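Local coordinates for protein isoaspartyl dipeptidase (Fervidobacterium islandicum, PDB 7CDH) that probably hydrolyses isoaspartyl (beta-aspartyl) dipeptides as a zinc-dependent M38 metallopeptidase of the amidohydrolase family, consistent with a role in protein repair, at residues G243-K253 with D303-R315. Residues are numbered along the deposited sequence; the frame is centred on the assembly and turned at random.
Sequences GTIDLTALQPK and DVGSVSAVWYTIR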
loop_
_atom_site.group_PDB
_atom_site.type_symbol
_atom_site.label_atom_id
_atom_site.label_comp_id
_atom_site.label_asym_id
_atom_site.label_seq_id
_atom_site.Cartn_x
_atom_site.Cartn_y
_atom_site.Cartn_z
ATOM N N GLY A 243 -17.898 33.434 -16.692
ATOM C CA GLY A 243 -16.974 32.364 -17.093
ATOM C C GLY A 243 -16.080 32.753 -18.243
ATOM O O GLY A 243 -16.451 33.662 -18.954
ATOM N N THR A 244 -14.923 32.088 -18.378
ATOM C CA THR A 244 -14.080 32.099 -19.597
ATOM C C THR A 244 -14.180 30.733 -20.266
ATOM O O THR A 244 -14.234 29.758 -19.550
ATOM C CB THR A 244 -12.638 32.509 -19.311
ATOM O OG1 THR A 244 -12.762 33.728 -18.586
ATOM C CG2 THR A 244 -11.819 32.706 -20.566
ATOM N N ILE A 245 -14.313 30.721 -21.587
ATOM C CA ILE A 245 -14.380 29.518 -22.445
ATOM C C ILE A 245 -13.169 29.571 -23.381
ATOM O O ILE A 245 -12.675 30.672 -23.615
ATOM C CB ILE A 245 -15.730 29.447 -23.189
ATOM C CG1 ILE A 245 -15.885 30.546 -24.245
ATOM C CG2 ILE A 245 -16.857 29.494 -22.178
ATOM C CD1 ILE A 245 -17.171 30.486 -25.039
ATOM N N ASP A 246 -12.721 28.400 -23.856
ATOM C CA ASP A 246 -11.593 28.217 -24.798
ATOM C C ASP A 246 -12.157 27.604 -26.067
ATOM O O ASP A 246 -13.020 26.742 -25.983
ATOM C CB ASP A 246 -10.466 27.357 -24.222
ATOM C CG ASP A 246 -9.250 27.266 -25.142
ATOM O OD1 ASP A 246 -8.727 28.322 -25.520
ATOM O OD2 ASP A 246 -8.836 26.142 -25.491
ATOM N N LEU A 247 -11.719 28.114 -27.199
ATOM C CA LEU A 247 -12.132 27.684 -28.550
ATOM C C LEU A 247 -10.882 27.115 -29.214
ATOM O O LEU A 247 -9.777 27.711 -29.080
ATOM C CB LEU A 247 -12.645 28.901 -29.335
ATOM C CG LEU A 247 -13.661 29.797 -28.628
ATOM C CD1 LEU A 247 -14.014 31.018 -29.486
ATOM C CD2 LEU A 247 -14.921 29.026 -28.271
ATOM N N THR A 248 -11.013 26.000 -29.901
ATOM C CA THR A 248 -9.833 25.418 -30.569
ATOM C C THR A 248 -9.567 26.279 -31.800
ATOM O O THR A 248 -10.455 26.391 -32.671
ATOM C CB THR A 248 -10.024 23.931 -30.866
ATOM O OG1 THR A 248 -10.371 23.298 -29.634
ATOM C CG2 THR A 248 -8.770 23.337 -31.451
ATOM N N ALA A 249 -8.392 26.874 -31.850
ATOM C CA ALA A 249 -7.901 27.643 -33.007
ATOM C C ALA A 249 -8.168 26.881 -34.310
ATOM O O ALA A 249 -8.089 25.642 -34.335
ATOM C CB ALA A 249 -6.433 27.928 -32.841
ATOM N N LEU A 250 -8.448 27.631 -35.371
ATOM C CA LEU A 250 -8.471 27.120 -36.759
ATOM C C LEU A 250 -7.047 26.676 -37.097
ATOM O O LEU A 250 -6.109 27.430 -36.796
ATOM C CB LEU A 250 -8.975 28.230 -37.681
ATOM C CG LEU A 250 -9.932 27.781 -38.774
ATOM C CD1 LEU A 250 -11.239 27.330 -38.157
ATOM C CD2 LEU A 250 -10.147 28.914 -39.773
ATOM N N GLN A 251 -6.891 25.450 -37.585
ATOM C CA GLN A 251 -5.577 24.908 -38.035
ATOM C C GLN A 251 -5.310 25.430 -39.451
ATOM O O GLN A 251 -6.201 25.420 -40.292
ATOM C CB GLN A 251 -5.593 23.370 -37.950
ATOM C CG GLN A 251 -5.924 22.813 -36.560
ATOM C CD GLN A 251 -4.960 23.205 -35.459
ATOM O OE1 GLN A 251 -3.741 23.088 -35.607
ATOM N NE2 GLN A 251 -5.509 23.716 -34.354
ATOM N N PRO A 252 -4.093 25.906 -39.784
ATOM C CA PRO A 252 -3.761 26.297 -41.156
ATOM C C PRO A 252 -4.163 25.327 -42.276
ATOM O O PRO A 252 -4.476 25.812 -43.347
ATOM C CB PRO A 252 -2.239 26.434 -41.115
ATOM C CG PRO A 252 -1.975 26.888 -39.711
ATOM C CD PRO A 252 -2.973 26.126 -38.862
ATOM N N LYS A 253 -4.239 24.025 -41.983
ATOM C CA LYS A 253 -4.674 22.948 -42.924
ATOM C C LYS A 253 -6.015 23.338 -43.560
ATOM O O LYS A 253 -7.029 22.873 -43.042
ATOM C CB LYS A 253 -4.736 21.592 -42.204
ATOM C CG LYS A 253 -3.398 20.855 -42.100
ATOM C CD LYS A 253 -2.196 21.706 -41.648
ATOM C CE LYS A 253 -2.281 22.215 -40.213
ATOM N NZ LYS A 253 -0.985 22.751 -39.728
ATOM N N ASP A 303 -5.518 14.666 -38.325
ATOM C CA ASP A 303 -4.050 14.699 -38.062
ATOM C C ASP A 303 -3.834 15.514 -36.766
ATOM O O ASP A 303 -4.636 15.271 -35.779
ATOM C CB ASP A 303 -3.274 15.119 -39.332
ATOM C CG ASP A 303 -1.911 14.442 -39.585
ATOM O OD1 ASP A 303 -1.868 13.209 -39.848
ATOM O OD2 ASP A 303 -0.883 15.156 -39.567
ATOM N N VAL A 304 -2.862 16.456 -36.787
ATOM C CA VAL A 304 -2.037 16.963 -35.634
ATOM C C VAL A 304 -2.218 18.487 -35.432
ATOM O O VAL A 304 -1.827 19.262 -36.290
ATOM C CB VAL A 304 -0.533 16.647 -35.843
ATOM C CG1 VAL A 304 0.272 16.800 -34.563
ATOM C CG2 VAL A 304 -0.288 15.275 -36.459
ATOM N N GLY A 305 -2.691 18.931 -34.271
ATOM C CA GLY A 305 -2.618 20.349 -33.886
ATOM C C GLY A 305 -1.225 20.930 -34.134
ATOM O O GLY A 305 -0.242 20.273 -33.788
ATOM N N SER A 306 -1.147 22.157 -34.676
ATOM C CA SER A 306 0.074 23.004 -34.714
ATOM C C SER A 306 -0.151 24.249 -33.848
ATOM O O SER A 306 -1.245 24.780 -33.896
ATOM C CB SER A 306 0.466 23.380 -36.127
ATOM O OG SER A 306 1.781 23.964 -36.135
ATOM N N VAL A 307 0.856 24.664 -33.087
ATOM C CA VAL A 307 0.846 25.940 -32.335
ATOM C C VAL A 307 0.760 27.113 -33.338
ATOM O O VAL A 307 0.348 28.217 -32.910
ATOM C CB VAL A 307 2.046 26.084 -31.384
ATOM C CG1 VAL A 307 1.973 25.081 -30.257
ATOM C CG2 VAL A 307 3.363 25.968 -32.114
ATOM N N SER A 308 1.107 26.891 -34.612
ATOM C CA SER A 308 0.915 27.875 -35.714
ATOM C C SER A 308 -0.572 28.277 -35.818
ATOM O O SER A 308 -0.868 29.421 -36.264
ATOM C CB SER A 308 1.469 27.364 -37.031
ATOM O OG SER A 308 0.582 26.436 -37.643
ATOM N N ALA A 309 -1.487 27.429 -35.357
ATOM C CA ALA A 309 -2.923 27.750 -35.412
ATOM C C ALA A 309 -3.237 29.077 -34.697
ATOM O O ALA A 309 -4.268 29.674 -35.022
ATOM C CB ALA A 309 -3.727 26.630 -34.826
ATOM N N VAL A 310 -2.428 29.536 -33.752
ATOM C CA VAL A 310 -2.864 30.662 -32.891
ATOM C C VAL A 310 -2.782 31.962 -33.711
ATOM O O VAL A 310 -3.780 32.722 -33.773
ATOM C CB VAL A 310 -2.063 30.730 -31.585
ATOM C CG1 VAL A 310 -2.208 32.095 -30.931
ATOM C CG2 VAL A 310 -2.509 29.635 -30.619
ATOM N N TRP A 311 -1.637 32.215 -34.324
ATOM C CA TRP A 311 -1.416 33.451 -35.099
ATOM C C TRP A 311 -2.232 33.365 -36.394
ATOM O O TRP A 311 -2.800 34.386 -36.842
ATOM C CB TRP A 311 0.073 33.665 -35.330
ATOM C CG TRP A 311 0.380 34.933 -36.050
ATOM C CD1 TRP A 311 1.004 35.041 -37.253
ATOM C CD2 TRP A 311 0.041 36.266 -35.638
ATOM N NE1 TRP A 311 1.117 36.349 -37.599
ATOM C CE2 TRP A 311 0.545 37.128 -36.628
ATOM C CE3 TRP A 311 -0.591 36.816 -34.520
ATOM C CZ2 TRP A 311 0.414 38.517 -36.546
ATOM C CZ3 TRP A 311 -0.739 38.181 -34.444
ATOM C CH2 TRP A 311 -0.242 39.021 -35.444
ATOM N N TYR A 312 -2.372 32.172 -36.936
ATOM C CA TYR A 312 -3.227 31.940 -38.117
ATOM C C TYR A 312 -4.649 32.422 -37.802
ATOM O O TYR A 312 -5.253 33.092 -38.666
ATOM C CB TYR A 312 -3.189 30.466 -38.515
ATOM C CG TYR A 312 -4.004 30.127 -39.736
ATOM C CD1 TYR A 312 -3.552 30.405 -41.012
ATOM C CD2 TYR A 312 -5.239 29.536 -39.613
ATOM C CE1 TYR A 312 -4.297 30.075 -42.131
ATOM C CE2 TYR A 312 -6.005 29.213 -40.712
ATOM C CZ TYR A 312 -5.529 29.477 -41.977
ATOM O OH TYR A 312 -6.303 29.140 -43.042
ATOM N N THR A 313 -5.177 32.041 -36.637
ATOM C CA THR A 313 -6.597 32.278 -36.243
ATOM C C THR A 313 -6.771 33.785 -36.004
ATOM O O THR A 313 -7.719 34.328 -36.523
ATOM C CB THR A 313 -7.060 31.370 -35.088
ATOM O OG1 THR A 313 -7.042 30.016 -35.570
ATOM C CG2 THR A 313 -8.457 31.687 -34.593
ATOM N N ILE A 314 -5.816 34.439 -35.364
ATOM C CA ILE A 314 -5.821 35.912 -35.170
ATOM C C ILE A 314 -5.865 36.618 -36.545
ATOM O O ILE A 314 -6.672 37.561 -36.713
ATOM C CB ILE A 314 -4.620 36.330 -34.318
ATOM C CG1 ILE A 314 -4.781 35.847 -32.878
ATOM C CG2 ILE A 314 -4.398 37.839 -34.373
ATOM C CD1 ILE A 314 -3.497 35.922 -32.083
ATOM N N ARG A 315 -5.064 36.172 -37.506
ATOM C CA ARG A 315 -5.020 36.750 -38.867
ATOM C C ARG A 315 -6.376 36.541 -39.556
ATOM O O ARG A 315 -6.807 37.462 -40.276
ATOM C CB ARG A 315 -3.868 36.162 -39.678
ATOM C CG ARG A 315 -2.518 36.747 -39.303
ATOM C CD ARG A 315 -1.417 36.263 -40.206
ATOM N NE ARG A 315 -1.518 36.930 -41.492
ATOM C CZ ARG A 315 -0.589 36.900 -42.455
ATOM N NH1 ARG A 315 0.533 36.221 -42.288
ATOM N NH2 ARG A 315 -0.790 37.563 -43.586
#
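Ala-249, Leu-250, Gln-251 and Pro-252 lie against the first turn of helix 309-318, where strand 245-248 of the amidohydrolase TIM barrel runs out into a loop. The strand itself stays clear of this helix: Asp-246 ties it to Thr-281 and Ser-283 of the neighbouring strand, and at its end Thr-248 OG1 is hydrogen-bonded to ND1 of the zinc ligand His-224. Contact begins at Ala-249, whose methyl meets that of Ala-309, CB to CB 3.6 Å. At Leu-250 the backbone N gives a weak, strongly bent bond to Thr-313 OG1 (2.8 Å, 117° at the hydrogen). That hydroxyl in turn donates to Ala-309 O, one turn back in the helix, a carbonyl also taken by Thr-313 N. Thr-313 OG1 lies beside its own backbone N, which places it between the loop and the helix backbone. Gln-251 starts away from the helix, but its chain bends at chi2 and brings the amide back over the Ala-309 methyl. Its NE2 holds weakly to Ala-249 O, and to Ser-284 O outside the pair, consistent with the amide being turned so that OE1 faces the 303-308 loop. There OE1 accepts from Ser-306 N at 2.9 Å, the straighter of the two bonds across the segments, 169° at the hydrogen. Pro-252 comes next, laid over the Tyr-312 ring. With an alanine in place of Tyr-312, Pro-252 would probably lose the aromatic face it rests on, and Leu-250 CD2 the ring carbon it touches. Pro-252 CA sits 3.7 Å from the centroid of the Tyr-312 ring, close to the ring normal, and Pro-252 CG lies 3.8 Å from Tyr-312 CG.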